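Local coordinates for aq_2013 protein (Aquifex aeolicus, PDB 2P6C) that is of unknown function, belongs to the uncharacterised UPF0047 (YjbQ) family and assembles from three copies of the chain, at residues K14-I19 / W66-A71. Residues are numbered along the deposited sequence; the frame is centred on the assembly and turned at random.
Sequences KRRELI and WLEKLA. With PO4 (phosphate ion), chain D.
R16 reaches E68 with its side chain fully drawn out: CG stands anti to the carbonyl carbon (chi1 -64°) and the chain runs straight from CG to NE. E68 comes to meet it by a bend, with CG anti to the backbone N and a turn at chi2 (52°). The two side chains cross at about a right angle. E68 OE1 lies over one face of the R16 guanidinium instead of at its edge, 3.0 Å from R16 NH2 in a salt bridge. R16 NH2 also gives a weak hydrogen bond to E68 OE2, at 3.2 Å. The guanidinium and carboxylate planes are 47° apart. Over the face the N-H bonds do not point at OE1, so its attraction there is probably mainly one of charge.

Both charges have further partners. K92 is the stronger partner of E68 OE1, Y73 N binds OE2, and D88 makes a second salt bridge to R16 NH2. Beside R16, R15 turns at chi3 and holds a phosphate ion, probably from the crystallisation liquor. R15 N (3.0 Å) and R15 NE (2.7 Å) both bond to PO4 O3.

This partly exposed polar link ties the loop before strand 17-20 to the last turn of helix 57-70. D88 and K92 of helix 87-96 complete the charge cluster, while L18 packs on helix 57-70 and strand 116-121.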
ATOM      1  N   LYS A  14      18.895  15.944   7.198  1.00 21.38           N
ATOM      2  CA  LYS A  14      17.713  16.588   7.789  1.00 21.75           C
ATOM      3  C   LYS A  14      16.756  15.606   8.404  1.00 20.54           C
ATOM      4  O   LYS A  14      16.679  14.453   7.999  1.00 19.40           O
ATOM      5  CB  LYS A  14      16.930  17.295   6.712  1.00 23.29           C
ATOM      6  CG  LYS A  14      17.533  18.627   6.290  1.00 27.13           C
ATOM      7  CD  LYS A  14      17.496  18.783   4.783  1.00 29.80           C
ATOM      8  CE  LYS A  14      16.386  19.729   4.331  1.00 31.07           C
ATOM      9  NZ  LYS A  14      16.409  19.816   2.886  1.00 34.17           N
ATOM     10  N   ARG A  15      15.899  16.058   9.311  1.00 19.07           N
ATOM     11  CA  ARG A  15      14.857  15.203   9.871  1.00 19.45           C
ATOM     12  C   ARG A  15      13.903  14.687   8.787  1.00 18.03           C
ATOM     13  O   ARG A  15      13.489  13.536   8.785  1.00 18.17           O
ATOM     14  CB  ARG A  15      14.082  16.014  10.916  1.00 20.36           C
ATOM     15  CG  ARG A  15      14.431  15.604  12.349  1.00 24.35           C
ATOM     16  CD  ARG A  15      14.137  16.717  13.365  1.00 25.29           C
ATOM     17  NE  ARG A  15      14.651  18.005  12.888  1.00 28.35           N
ATOM     18  CZ  ARG A  15      14.194  19.120  13.492  1.00 29.54           C
ATOM     19  NH1 ARG A  15      13.329  19.032  14.486  1.00 28.84           N
ATOM     20  NH2 ARG A  15      14.605  20.318  13.069  1.00 28.82           N
ATOM     21  N   ARG A  16      13.540  15.567   7.856  1.00 16.40           N
ATOM     22  CA  ARG A  16      12.634  15.231   6.754  1.00 14.97           C
ATOM     23  C   ARG A  16      13.352  15.449   5.435  1.00 14.76           C
ATOM     24  O   ARG A  16      13.953  16.500   5.212  1.00 13.62           O
ATOM     25  CB  ARG A  16      11.391  16.120   6.778  1.00 15.13           C
ATOM     26  CG  ARG A  16      10.518  15.956   8.007  1.00 14.66           C
ATOM     27  CD  ARG A  16       9.418  17.010   8.032  1.00 14.20           C
ATOM     28  NE  ARG A  16       8.577  16.890   9.217  1.00 15.73           N
ATOM     29  CZ  ARG A  16       7.723  17.823   9.619  1.00 17.41           C
ATOM     30  NH1 ARG A  16       7.597  18.951   8.927  1.00 16.38           N
ATOM     31  NH2 ARG A  16       7.004  17.640  10.721  1.00 15.21           N
ATOM     32  N   GLU A  17      13.268  14.471   4.544  1.00 14.27           N
ATOM     33  CA  GLU A  17      13.943  14.590   3.264  1.00 15.65           C
ATOM     34  C   GLU A  17      13.420  13.565   2.270  1.00 15.52           C
ATOM     35  O   GLU A  17      12.940  12.500   2.652  1.00 15.49           O
ATOM     36  CB  GLU A  17      15.441  14.384   3.473  1.00 17.33           C
ATOM     37  CG  GLU A  17      16.328  15.070   2.458  1.00 20.63           C
ATOM     38  CD  GLU A  17      17.792  15.009   2.857  1.00 23.71           C
ATOM     39  OE1 GLU A  17      18.079  15.119   4.069  1.00 21.98           O
ATOM     40  OE2 GLU A  17      18.658  14.865   1.966  1.00 27.61           O
ATOM     41  N   LEU A  18      13.518  13.903   0.991  1.00 15.90           N
ATOM     42  CA  LEU A  18      13.102  13.149  -0.171  1.00 16.81           C
ATOM     43  C   LEU A  18      14.359  12.624  -0.819  1.00 15.00           C
ATOM     44  O   LEU A  18      15.177  13.370  -1.341  1.00 16.71           O
ATOM     45  CB  LEU A  18      12.345  14.086  -1.141  1.00 20.12           C
ATOM     46  CG  LEU A  18      11.187  13.412  -1.922  1.00 21.69           C
ATOM     47  CD1 LEU A  18      10.584  12.226  -1.168  1.00 24.59           C
ATOM     48  CD2 LEU A  18      10.031  14.370  -2.206  1.00 21.11           C
ATOM     49  N   ILE A  19      14.627  11.327  -0.900  1.00 12.12           N
ATOM     50  CA  ILE A  19      15.836  10.826  -1.556  1.00 11.53           C
ATOM     51  C   ILE A  19      15.542   9.902  -2.730  1.00 10.64           C
ATOM     52  O   ILE A  19      14.854   8.895  -2.565  1.00  8.62           O
ATOM     53  CB  ILE A  19      16.708  10.014  -0.573  1.00 10.82           C
ATOM     54  CG1 ILE A  19      16.946  10.806   0.711  1.00 13.88           C
ATOM     55  CG2 ILE A  19      18.053   9.685  -1.230  1.00 11.09           C
ATOM     56  CD1 ILE A  19      17.832  12.006   0.514  1.00 15.82           C
ATOM     57  N   TRP A  66       1.007  19.089   2.373  1.00 11.57           N
ATOM     58  CA  TRP A  66      -0.168  18.219   2.585  1.00 11.48           C
ATOM     59  C   TRP A  66       0.040  17.250   3.761  1.00 11.19           C
ATOM     60  O   TRP A  66      -0.811  17.065   4.627  1.00 11.61           O
ATOM     61  CB  TRP A  66      -0.388  17.416   1.299  1.00 11.52           C
ATOM     62  CG  TRP A  66      -1.550  16.493   1.375  1.00 11.84           C
ATOM     63  CD1 TRP A  66      -2.907  16.854   1.367  1.00 11.16           C
ATOM     64  CD2 TRP A  66      -1.512  15.045   1.315  1.00 12.75           C
ATOM     65  NE1 TRP A  66      -3.736  15.780   1.316  1.00 13.15           N
ATOM     66  CE2 TRP A  66      -2.865  14.602   1.287  1.00 12.32           C
ATOM     67  CE3 TRP A  66      -0.495  14.115   1.297  1.00 13.04           C
ATOM     68  CZ2 TRP A  66      -3.155  13.253   1.236  1.00 13.69           C
ATOM     69  CZ3 TRP A  66      -0.789  12.763   1.246  1.00 12.45           C
ATOM     70  CH2 TRP A  66      -2.130  12.332   1.219  1.00 13.84           C
ATOM     71  N   LEU A  67       1.235  16.610   3.766  1.00 10.86           N
ATOM     72  CA  LEU A  67       1.620  15.778   4.915  1.00 11.43           C
ATOM     73  C   LEU A  67       1.530  16.546   6.266  1.00 12.00           C
ATOM     74  O   LEU A  67       0.969  16.071   7.244  1.00 12.59           O
ATOM     75  CB  LEU A  67       3.048  15.246   4.673  1.00 11.43           C
ATOM     76  CG  LEU A  67       3.142  14.158   3.576  1.00 11.62           C
ATOM     77  CD1 LEU A  67       4.545  13.560   3.464  1.00 10.90           C
ATOM     78  CD2 LEU A  67       2.194  12.984   3.825  1.00 14.57           C
ATOM     79  N   GLU A  68       2.114  17.732   6.310  1.00 12.37           N
ATOM     80  CA  GLU A  68       2.113  18.490   7.552  1.00 13.46           C
ATOM     81  C   GLU A  68       0.667  18.845   7.920  1.00 13.57           C
ATOM     82  O   GLU A  68       0.280  18.855   9.098  1.00 13.10           O
ATOM     83  CB  GLU A  68       2.944  19.750   7.374  1.00 13.20           C
ATOM     84  CG  GLU A  68       3.476  20.298   8.681  1.00 14.01           C
ATOM     85  CD  GLU A  68       4.201  19.252   9.513  1.00 14.64           C
ATOM     86  OE1 GLU A  68       4.588  18.191   8.970  1.00 14.59           O
ATOM     87  OE2 GLU A  68       4.402  19.502  10.720  1.00 12.81           O
ATOM     88  N   LYS A  69      -0.118  19.138   6.884  1.00 14.32           N
ATOM     89  CA  LYS A  69      -1.520  19.486   7.057  1.00 14.65           C
ATOM     90  C   LYS A  69      -2.333  18.303   7.594  1.00 15.50           C
ATOM     91  O   LYS A  69      -3.162  18.437   8.484  1.00 14.44           O
ATOM     92  CB  LYS A  69      -2.063  19.921   5.697  1.00 17.97           C
ATOM     93  CG  LYS A  69      -3.546  19.596   5.542  1.00 20.47           C
ATOM     94  CD  LYS A  69      -4.427  20.632   6.239  1.00 23.37           C
ATOM     95  CE  LYS A  69      -5.378  21.335   5.272  1.00 25.26           C
ATOM     96  NZ  LYS A  69      -6.222  22.262   6.015  1.00 27.82           N
ATOM     97  N   LEU A  70      -2.101  17.090   7.008  1.00 13.90           N
ATOM     98  CA  LEU A  70      -2.875  15.888   7.412  1.00 14.35           C
ATOM     99  C   LEU A  70      -2.277  15.207   8.648  1.00 14.00           C
ATOM    100  O   LEU A  70      -2.981  14.673   9.496  1.00 13.57           O
ATOM    101  CB  LEU A  70      -2.958  14.822   6.273  1.00 15.58           C
ATOM    102  CG  LEU A  70      -3.706  15.249   4.996  1.00 19.29           C
ATOM    103  CD1 LEU A  70      -3.988  14.081   4.033  1.00 19.83           C
ATOM    104  CD2 LEU A  70      -5.055  15.923   5.246  1.00 18.35           C
ATOM    105  N   ALA A  71      -0.929  15.270   8.793  1.00 11.47           N
ATOM    106  CA  ALA A  71      -0.274  14.638   9.929  1.00 11.27           C
ATOM    107  C   ALA A  71       0.790  15.551  10.543  1.00 11.74           C
ATOM    108  O   ALA A  71       1.982  15.314  10.486  1.00 10.57           O
ATOM    109  CB  ALA A  71       0.358  13.330   9.465  1.00  9.56           C
TER
HETATM  110  P   PO4 D1003      16.859  19.638  10.281  1.00 52.63           P
HETATM  111  O1  PO4 D1003      17.800  19.611  11.429  1.00 52.06           O
HETATM  112  O2  PO4 D1003      17.639  19.429   9.107  1.00 52.35           O
HETATM  113  O3  PO4 D1003      15.808  18.732  10.590  1.00 52.63           O
HETATM  114  O4  PO4 D1003      16.231  21.054  10.193  1.00 52.47           O